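Amidohydrolase 3 domain-containing protein (PDB 3ICJ) probably hydrolyses carbon-nitrogen bonds other than peptide bonds, as a zinc-dependent member of the amidohydrolase family whose substrate is not established. Local coordinates at residues Ala346-Gly351 with Ile371-Leu376; Ala358-Glu363 with Leu382-Glu387; Ala394-Ile399 with Tyr418-Leu423. All blocks are in the same frame, centred on the assembly; numbering follows the deposited sequence.

Contact 1: residues Ala346-Gly351 with Ile371-Leu376; sequences AVHAIG and IEHASL. With ZN (zinc ion), chain C.
His348 and His373 meet at one zinc ion. In His348, CB lies 3.7 Å from the zinc. CG comes within 3.9 Å of His373 CD2. ND1 binds the zinc at 2.1 Å and lies 3.4 Å from His373 CD2. CE1 passes near the same carbon, and at the far tip NE2 is hydrogen-bonded to the carbonyl of Gly301. CG stands anti to the backbone N (chi1 161°), which carries the ring to the zinc. His373 binds the metal through NE2 at 2.4 Å. The rings form an offset edge-to-face pair with planes at 80°, the edge of His373 toward the face of His348. Gln395 holds His373 ND1, so both nitrogens of each ring are engaged.

Strand 346-349 pairs in parallel with the end of strand 370-371, and both segments run on into loops at that end of the metal-dependent hydrolase barrel of the amidohydrolases. Carboxylated Lys296 is also a ligand of this zinc. Glu372 N donates to Val347 O at 3.0 Å, and Ala349 N to Glu372 O. The chain turns at Glu372, and beyond it a further backbone bond runs from Leu376 N to Ile350 O at 3.0 Å. Ile350 CG1 lies 3.7 Å from His373 CB, and its CG2 packs on Ser375. Glu372 OE1 takes a hydrogen bond from His101 ND1, a second-shell hold on a ligand of the other zinc.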
loop_
_atom_site.group_PDB
_atom_site.type_symbol
_atom_site.label_atom_id
_atom_site.label_comp_id
_atom_site.label_asym_id
_atom_site.label_seq_id
_atom_site.Cartn_x
_atom_site.Cartn_y
_atom_site.Cartn_z
ATOM N N ALA A 346 8.238 8.813 -5.617
ATOM C CA ALA A 346 7.976 8.386 -4.256
ATOM C C ALA A 346 9.173 7.602 -3.773
ATOM O O ALA A 346 9.647 6.699 -4.456
ATOM C CB ALA A 346 6.735 7.527 -4.192
ATOM N N VAL A 347 9.663 7.970 -2.594
ATOM C CA VAL A 347 10.893 7.433 -2.055
ATOM C C VAL A 347 10.635 6.808 -0.674
ATOM O O VAL A 347 10.279 7.507 0.267
ATOM C CB VAL A 347 11.954 8.561 -1.954
ATOM C CG1 VAL A 347 13.167 8.109 -1.236
ATOM C CG2 VAL A 347 12.323 9.094 -3.351
ATOM N N HIS A 348 10.809 5.496 -0.572
ATOM C CA HIS A 348 10.759 4.760 0.712
ATOM C C HIS A 348 11.955 5.169 1.597
ATOM O O HIS A 348 13.108 5.001 1.218
ATOM C CB HIS A 348 10.744 3.243 0.400
ATOM C CG HIS A 348 11.133 2.334 1.537
ATOM N ND1 HIS A 348 10.349 1.270 1.928
ATOM C CD2 HIS A 348 12.253 2.267 2.301
ATOM C CE1 HIS A 348 10.955 0.605 2.898
ATOM N NE2 HIS A 348 12.106 1.199 3.153
ATOM N N ALA A 349 11.661 5.761 2.750
ATOM C CA ALA A 349 12.680 6.087 3.749
ATOM C C ALA A 349 12.142 5.812 5.144
ATOM O O ALA A 349 11.200 6.463 5.599
ATOM C CB ALA A 349 13.114 7.525 3.630
ATOM N N ILE A 350 12.764 4.863 5.823
ATOM C CA ILE A 350 12.311 4.413 7.146
ATOM C C ILE A 350 13.211 4.940 8.258
ATOM O O ILE A 350 12.730 5.590 9.203
ATOM C CB ILE A 350 12.114 2.867 7.166
ATOM C CG1 ILE A 350 10.899 2.524 6.290
ATOM C CG2 ILE A 350 11.992 2.297 8.625
ATOM C CD1 ILE A 350 10.394 1.050 6.388
ATOM N N GLY A 351 14.514 4.696 8.132
ATOM C CA GLY A 351 15.479 5.158 9.124
ATOM C C GLY A 351 15.670 6.665 9.060
ATOM O O GLY A 351 15.430 7.275 8.020
ATOM N N ILE A 371 7.578 11.000 0.408
ATOM C CA ILE A 371 8.296 9.995 1.181
ATOM C C ILE A 371 7.285 8.977 1.719
ATOM O O ILE A 371 6.265 9.339 2.308
ATOM C CB ILE A 371 9.162 10.641 2.342
ATOM C CG1 ILE A 371 10.337 11.424 1.763
ATOM C CG2 ILE A 371 9.672 9.576 3.330
ATOM C CD1 ILE A 371 11.093 12.260 2.827
ATOM N N GLU A 372 7.564 7.704 1.463
ATOM C CA GLU A 372 6.778 6.608 1.988
ATOM C C GLU A 372 7.383 6.202 3.331
ATOM O O GLU A 372 8.609 6.046 3.443
ATOM C CB GLU A 372 6.840 5.401 1.038
ATOM C CG GLU A 372 6.654 5.779 -0.428
ATOM C CD GLU A 372 5.405 6.617 -0.625
ATOM O OE1 GLU A 372 4.303 6.102 -0.363
ATOM O OE2 GLU A 372 5.528 7.801 -1.013
ATOM N N HIS A 373 6.499 6.018 4.311
ATOM C CA HIS A 373 6.787 5.615 5.711
ATOM C C HIS A 373 7.215 6.760 6.619
ATOM O O HIS A 373 6.504 7.067 7.586
ATOM C CB HIS A 373 7.717 4.391 5.818
ATOM C CG HIS A 373 7.338 3.277 4.888
ATOM N ND1 HIS A 373 6.125 2.631 4.960
ATOM C CD2 HIS A 373 7.983 2.744 3.824
ATOM C CE1 HIS A 373 6.046 1.728 3.999
ATOM N NE2 HIS A 373 7.162 1.778 3.295
ATOM N N ALA A 374 8.372 7.364 6.313
ATOM C CA ALA A 374 9.021 8.366 7.176
ATOM C C ALA A 374 8.962 7.948 8.655
ATOM O O ALA A 374 8.567 8.741 9.518
ATOM C CB ALA A 374 8.378 9.758 6.966
ATOM N N SER A 375 9.333 6.698 8.929
ATOM C CA SER A 375 9.078 6.050 10.221
ATOM C C SER A 375 9.790 6.731 11.375
ATOM O O SER A 375 9.202 6.932 12.442
ATOM C CB SER A 375 9.463 4.571 10.162
ATOM O OG SER A 375 8.813 3.943 9.070
ATOM N N LEU A 376 11.059 7.086 11.167
ATOM C CA LEU A 376 11.787 7.915 12.143
ATOM C C LEU A 376 12.096 9.312 11.613
ATOM O O LEU A 376 12.849 9.469 10.648
ATOM C CB LEU A 376 13.081 7.227 12.581
ATOM C CG LEU A 376 12.916 5.751 12.980
ATOM C CD1 LEU A 376 14.264 5.085 13.185
ATOM C CD2 LEU A 376 12.070 5.628 14.231
HETATM ZN ZN ZN C . 8.359 0.668 1.540
#

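Contact 2: residues Ala358-Glu363 with Leu382-Glu387; sequences ALDAFE and LERIKE
Arg384 NH1 is gripped by two carboxylates. It donates to Asp360 OD1 at 2.9 Å and to Glu363 OE2 at 3.0 Å. Together these residues form a salt-bridge network between two neighbouring outer helices of the amidohydrolase barrel. The axes of the two short segments come within 11.0 Å and run in broadly the same direction, 36° apart.

Asp360 and Glu363 lie three residues apart on one helix, and the guanidinium spans both. Asp360 OD1 uses its anti lone pair toward NH1. The same oxygen also receives a weak bond from Arg384 NH2, so one acid oxygen faces both terminal nitrogens. Glu363 OE2 is met on its anti side, somewhat out of the carboxylate plane. Its carboxylate is turned 77° from the guanidinium plane, while that of Asp360 is turned 44°. Both oxygens approach the guanidinium near its edge. The salt bridges probably offset part of the acidic charge here, since Glu363 OE1 is also 4.2 Å from Glu387 OE1. The Arg384 chain bends at chi3, and this turn sets the guanidinium against Leu359. Leu359 CB lies over one face of the group, 3.6 Å from Arg384 NH2.

Deeper in, contact is apolar. Leu359 lies crosswise to Ile385, and Ile385 continues the packing onto Ile426 of helix 420-426. Leu359 uses both branches on Ile385: CD2 lies 3.9 Å and CD1 4.0 Å from its CG1.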
loop_
_atom_site.group_PDB
_atom_site.type_symbol
_atom_site.label_atom_id
_atom_site.label_comp_id
_atom_site.label_asym_id
_atom_site.label_seq_id
_atom_site.Cartn_x
_atom_site.Cartn_y
_atom_site.Cartn_z
ATOM N N ALA A 358 16.796 11.233 1.346
ATOM C CA ALA A 358 15.625 11.621 0.545
ATOM C C ALA A 358 15.428 13.142 0.497
ATOM O O ALA A 358 15.223 13.695 -0.573
ATOM C CB ALA A 358 14.355 10.931 1.060
ATOM N N LEU A 359 15.511 13.806 1.648
ATOM C CA LEU A 359 15.460 15.274 1.710
ATOM C C LEU A 359 16.577 15.962 0.923
ATOM O O LEU A 359 16.306 16.918 0.191
ATOM C CB LEU A 359 15.413 15.771 3.160
ATOM C CG LEU A 359 14.187 15.380 4.001
ATOM C CD1 LEU A 359 14.391 15.776 5.461
ATOM C CD2 LEU A 359 12.918 15.985 3.463
ATOM N N ASP A 360 17.810 15.462 1.045
ATOM C CA ASP A 360 18.937 15.949 0.246
ATOM C C ASP A 360 18.671 15.825 -1.243
ATOM O O ASP A 360 19.011 16.719 -2.011
ATOM C CB ASP A 360 20.221 15.160 0.543
ATOM C CG ASP A 360 20.822 15.472 1.911
ATOM O OD1 ASP A 360 20.424 16.458 2.569
ATOM O OD2 ASP A 360 21.710 14.707 2.326
ATOM N N ALA A 361 18.104 14.693 -1.649
ATOM C CA ALA A 361 17.853 14.436 -3.055
ATOM C C ALA A 361 16.788 15.379 -3.618
ATOM O O ALA A 361 16.948 15.889 -4.732
ATOM C CB ALA A 361 17.464 13.007 -3.259
ATOM N N PHE A 362 15.722 15.611 -2.839
ATOM C CA PHE A 362 14.644 16.522 -3.235
ATOM C C PHE A 362 15.102 17.976 -3.265
ATOM O O PHE A 362 14.729 18.725 -4.172
ATOM C CB PHE A 362 13.411 16.386 -2.320
ATOM C CG PHE A 362 12.695 15.069 -2.438
ATOM C CD1 PHE A 362 12.666 14.371 -3.638
ATOM C CD2 PHE A 362 12.025 14.535 -1.337
ATOM C CE1 PHE A 362 11.998 13.151 -3.739
ATOM C CE2 PHE A 362 11.357 13.318 -1.427
ATOM C CZ PHE A 362 11.341 12.625 -2.626
ATOM N N GLU A 363 15.898 18.362 -2.271
ATOM C CA GLU A 363 16.480 19.693 -2.200
ATOM C C GLU A 363 17.340 20.004 -3.413
ATOM O O GLU A 363 17.179 21.055 -4.029
ATOM C CB GLU A 363 17.359 19.825 -0.969
ATOM C CG GLU A 363 16.794 20.683 0.116
ATOM C CD GLU A 363 17.851 21.538 0.781
ATOM O OE1 GLU A 363 17.778 22.778 0.658
ATOM O OE2 GLU A 363 18.757 20.966 1.413
ATOM N N LEU A 382 12.241 18.313 10.842
ATOM C CA LEU A 382 10.895 18.881 10.678
ATOM C C LEU A 382 10.847 20.166 9.852
ATOM O O LEU A 382 10.014 20.289 8.959
ATOM C CB LEU A 382 10.242 19.133 12.040
ATOM C CG LEU A 382 10.025 17.931 12.955
ATOM C CD1 LEU A 382 9.430 18.385 14.288
ATOM C CD2 LEU A 382 9.114 16.895 12.286
ATOM N N GLU A 383 11.745 21.109 10.144
ATOM C CA GLU A 383 11.827 22.345 9.363
ATOM C C GLU A 383 12.071 22.107 7.878
ATOM O O GLU A 383 11.485 22.802 7.057
ATOM C CB GLU A 383 12.885 23.311 9.922
ATOM C CG GLU A 383 12.399 24.155 11.114
ATOM C CD GLU A 383 11.042 24.843 10.880
ATOM O OE1 GLU A 383 10.868 25.523 9.842
ATOM O OE2 GLU A 383 10.151 24.706 11.748
ATOM N N ARG A 384 12.924 21.132 7.545
ATOM C CA ARG A 384 13.247 20.817 6.151
ATOM C C ARG A 384 12.039 20.243 5.421
ATOM O O ARG A 384 11.827 20.553 4.257
ATOM C CB ARG A 384 14.385 19.799 6.054
ATOM C CG ARG A 384 15.742 20.290 6.508
ATOM C CD ARG A 384 16.791 19.236 6.207
ATOM N NE ARG A 384 17.199 19.260 4.802
ATOM C CZ ARG A 384 17.903 18.299 4.210
ATOM N NH1 ARG A 384 18.258 18.422 2.939
ATOM N NH2 ARG A 384 18.257 17.214 4.889
ATOM N N ILE A 385 11.269 19.405 6.118
ATOM C CA ILE A 385 10.068 18.764 5.570
ATOM C C ILE A 385 8.992 19.806 5.288
ATOM O O ILE A 385 8.409 19.817 4.207
ATOM C CB ILE A 385 9.566 17.626 6.515
ATOM C CG1 ILE A 385 10.568 16.464 6.513
ATOM C CG2 ILE A 385 8.177 17.099 6.113
ATOM C CD1 ILE A 385 10.355 15.444 7.623
ATOM N N LYS A 386 8.766 20.696 6.257
ATOM C CA LYS A 386 7.831 21.815 6.116
ATOM C C LYS A 386 8.205 22.707 4.923
ATOM O O LYS A 386 7.348 22.988 4.082
ATOM C CB LYS A 386 7.816 22.649 7.411
ATOM C CG LYS A 386 6.768 23.748 7.476
ATOM C CD LYS A 386 6.960 24.531 8.786
ATOM C CE LYS A 386 6.319 25.911 8.743
ATOM N NZ LYS A 386 4.860 25.834 8.999
ATOM N N GLU A 387 9.484 23.113 4.857
ATOM C CA GLU A 387 9.996 24.088 3.874
ATOM C C GLU A 387 10.007 23.561 2.436
ATOM O O GLU A 387 9.707 24.302 1.500
ATOM C CB GLU A 387 11.383 24.617 4.328
ATOM C CG GLU A 387 12.508 24.736 3.283
ATOM C CD GLU A 387 13.910 24.442 3.879
ATOM O OE1 GLU A 387 14.673 23.655 3.272
ATOM O OE2 GLU A 387 14.249 24.979 4.963
#

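Contact 3: residues Ala394-Ile399 with Tyr418-Leu423; sequences AQPHFI and YRLKTL
Phe398 and Tyr418 make the aromatic part of this contact, and aliphatic side chains make the rest. No hydrogen bond joins the two segments. Residues 394-399 leave the end of strand 391-394 of the amidohydrolase barrel and enter a short helix through a type I beta turn from Gln395 to Phe398. Residues 418-423 lead into helix 420-426, with Arg419 at the N-cap position. The contact thus packs a loop at a strand end against the start of the helix that precedes strand 429-431.

The aromatic meeting is a CH-pi contact. Phe398 CB sits over one face of the Tyr418 ring, 4.0 Å from its centroid and 30° off the ring normal. The closest ring atom is CZ of Tyr418, 3.5 Å from Phe398 CB. The two rings are set obliquely, their planes at 71°. Phe398 CG points anti to its carbonyl carbon (chi1 -79°). This sends the far end of the ring toward the metal site, close to His373 and Asp434, while Phe398 CD2 stays 3.5 Å from Tyr418 OH. Gln395 CB covers the centre of one face of the phenyl ring. The hydroxyl at this same end of the tyrosine, Tyr418 OH, is hydrogen-bonded to Asp402.

The aliphatic contacts gather round Ile399 and Leu420. Ile399 and Tyr418 lie alongside each other, pointing opposite ways, with Ile399 CG1 3.6 Å from Tyr418 CB. The isoleucine then meets Leu420 tip to tip. Leu420 spreads its two methyls over separate partners. CD1 touches Ile399 CD1 and also Pro396, which is set roughly perpendicular to the leucine; Pro396 CB is 3.9 Å from Leu420 CD1. The other methyl, Leu420 CD2, rests 4.0 Å from Ala394 CB.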
loop_
_atom_site.group_PDB
_atom_site.type_symbol
_atom_site.label_atom_id
_atom_site.label_comp_id
_atom_site.label_asym_id
_atom_site.label_seq_id
_atom_site.Cartn_x
_atom_site.Cartn_y
_atom_site.Cartn_z
ATOM N N ALA A 394 2.047 7.606 5.450
ATOM C CA ALA A 394 2.326 6.891 6.698
ATOM C C ALA A 394 1.284 5.804 6.949
ATOM O O ALA A 394 0.136 5.909 6.507
ATOM C CB ALA A 394 2.381 7.865 7.853
ATOM N N GLN A 395 1.699 4.765 7.674
ATOM C CA GLN A 395 0.896 3.575 7.928
ATOM C C GLN A 395 0.640 3.460 9.435
ATOM O O GLN A 395 1.509 2.962 10.178
ATOM C CB GLN A 395 1.606 2.307 7.396
ATOM C CG GLN A 395 1.828 2.260 5.865
ATOM C CD GLN A 395 2.968 3.171 5.379
ATOM O OE1 GLN A 395 4.001 3.304 6.050
ATOM N NE2 GLN A 395 2.784 3.800 4.212
ATOM N N PRO A 396 -0.533 3.941 9.905
ATOM C CA PRO A 396 -0.731 3.976 11.355
ATOM C C PRO A 396 -0.729 2.609 12.033
ATOM O O PRO A 396 -0.339 2.531 13.197
ATOM C CB PRO A 396 -2.088 4.657 11.519
ATOM C CG PRO A 396 -2.244 5.487 10.282
ATOM C CD PRO A 396 -1.574 4.713 9.190
ATOM N N HIS A 397 -1.129 1.548 11.329
ATOM C CA HIS A 397 -1.135 0.224 11.938
ATOM C C HIS A 397 0.275 -0.295 12.280
ATOM O O HIS A 397 0.413 -1.196 13.087
ATOM C CB HIS A 397 -1.953 -0.804 11.122
ATOM C CG HIS A 397 -2.425 -1.964 11.946
ATOM N ND1 HIS A 397 -1.854 -3.217 11.867
ATOM C CD2 HIS A 397 -3.377 -2.045 12.909
ATOM C CE1 HIS A 397 -2.444 -4.025 12.734
ATOM N NE2 HIS A 397 -3.370 -3.339 13.379
ATOM N N PHE A 398 1.319 0.296 11.697
ATOM C CA PHE A 398 2.715 -0.010 12.084
ATOM C C PHE A 398 2.912 0.223 13.595
ATOM O O PHE A 398 3.701 -0.460 14.236
ATOM C CB PHE A 398 3.731 0.871 11.332
ATOM C CG PHE A 398 4.046 0.448 9.893
ATOM C CD1 PHE A 398 3.284 -0.478 9.211
ATOM C CD2 PHE A 398 5.098 1.061 9.220
ATOM C CE1 PHE A 398 3.591 -0.832 7.885
ATOM C CE2 PHE A 398 5.412 0.724 7.906
ATOM C CZ PHE A 398 4.649 -0.233 7.237
ATOM N N ILE A 399 2.194 1.192 14.157
ATOM C CA ILE A 399 2.249 1.461 15.601
ATOM C C ILE A 399 1.857 0.227 16.430
ATOM O O ILE A 399 2.555 -0.128 17.389
ATOM C CB ILE A 399 1.400 2.693 16.006
ATOM C CG1 ILE A 399 1.957 3.951 15.333
ATOM C CG2 ILE A 399 1.412 2.869 17.527
ATOM C CD1 ILE A 399 1.035 5.200 15.401
ATOM N N TYR A 418 6.796 7.317 14.097
ATOM C CA TYR A 418 5.366 7.399 13.723
ATOM C C TYR A 418 4.680 8.639 14.279
ATOM O O TYR A 418 3.643 8.577 14.975
ATOM C CB TYR A 418 4.609 6.099 14.080
ATOM C CG TYR A 418 5.280 4.849 13.543
ATOM C CD1 TYR A 418 5.623 4.740 12.183
ATOM C CD2 TYR A 418 5.587 3.780 14.385
ATOM C CE1 TYR A 418 6.259 3.588 11.687
ATOM C CE2 TYR A 418 6.212 2.618 13.893
ATOM C CZ TYR A 418 6.546 2.533 12.543
ATOM O OH TYR A 418 7.164 1.389 12.051
ATOM N N ARG A 419 5.286 9.773 13.942
ATOM C CA ARG A 419 4.893 11.071 14.474
ATOM C C ARG A 419 3.735 11.658 13.662
ATOM O O ARG A 419 3.869 12.713 13.042
ATOM C CB ARG A 419 6.110 12.003 14.451
ATOM C CG ARG A 419 7.237 11.515 15.338
ATOM C CD ARG A 419 8.413 12.504 15.361
ATOM N NE ARG A 419 8.126 13.729 16.110
ATOM C CZ ARG A 419 9.042 14.659 16.366
ATOM N NH1 ARG A 419 10.291 14.507 15.919
ATOM N NH2 ARG A 419 8.723 15.747 17.058
ATOM N N LEU A 420 2.597 10.959 13.681
ATOM C CA LEU A 420 1.464 11.246 12.814
ATOM C C LEU A 420 0.937 12.656 13.002
ATOM O O LEU A 420 0.704 13.366 12.023
ATOM C CB LEU A 420 0.331 10.225 13.040
ATOM C CG LEU A 420 0.712 8.740 12.947
ATOM C CD1 LEU A 420 -0.521 7.850 13.069
ATOM C CD2 LEU A 420 1.444 8.430 11.662
ATOM N N LYS A 421 0.757 13.058 14.260
ATOM C CA LYS A 421 0.205 14.377 14.561
ATOM C C LYS A 421 1.168 15.490 14.110
ATOM O O LYS A 421 0.752 16.451 13.460
ATOM C CB LYS A 421 -0.142 14.480 16.054
ATOM C CG LYS A 421 -0.497 15.883 16.552
ATOM C CD LYS A 421 -1.808 16.355 15.956
ATOM C CE LYS A 421 -2.311 17.616 16.642
ATOM N NZ LYS A 421 -3.113 18.422 15.687
ATOM N N THR A 422 2.449 15.331 14.427
ATOM C CA THR A 422 3.462 16.320 14.077
ATOM C C THR A 422 3.614 16.449 12.561
ATOM O O THR A 422 3.512 17.551 12.022
ATOM C CB THR A 422 4.810 15.992 14.734
ATOM O OG1 THR A 422 4.649 16.024 16.146
ATOM C CG2 THR A 422 5.896 17.019 14.362
ATOM N N LEU A 423 3.826 15.325 11.879
ATOM C CA LEU A 423 3.940 15.342 10.427
ATOM C C LEU A 423 2.725 15.935 9.696
ATOM O O LEU A 423 2.882 16.736 8.773
ATOM C CB LEU A 423 4.303 13.948 9.885
ATOM C CG LEU A 423 5.626 13.311 10.336
ATOM C CD1 LEU A 423 5.682 11.870 9.843
ATOM C CD2 LEU A 423 6.849 14.101 9.870
#

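Overall arrangement
Of the parts joined here, strand 346-349 comes first in the chain, and helix 352-365 follows it. Contact 1 closes a loop from this strand, across that helix, to residues 371-376. Contact 2 opens within that loop and closes beyond it, on helix 379-388, so contacts 1 and 2 cross. Val347 and Ile371 pack on Ala358 and Phe362, which joins the strand layer to the helix layer. Contact 3 opens only after both have closed and runs in series with them. It ties the end of strand 391-394 to helix 420-426. His373 with Gln395 and Ser375 with Tyr418 link contact 1 to contact 3, while Leu382 packs on Thr422 between contacts 2 and 3.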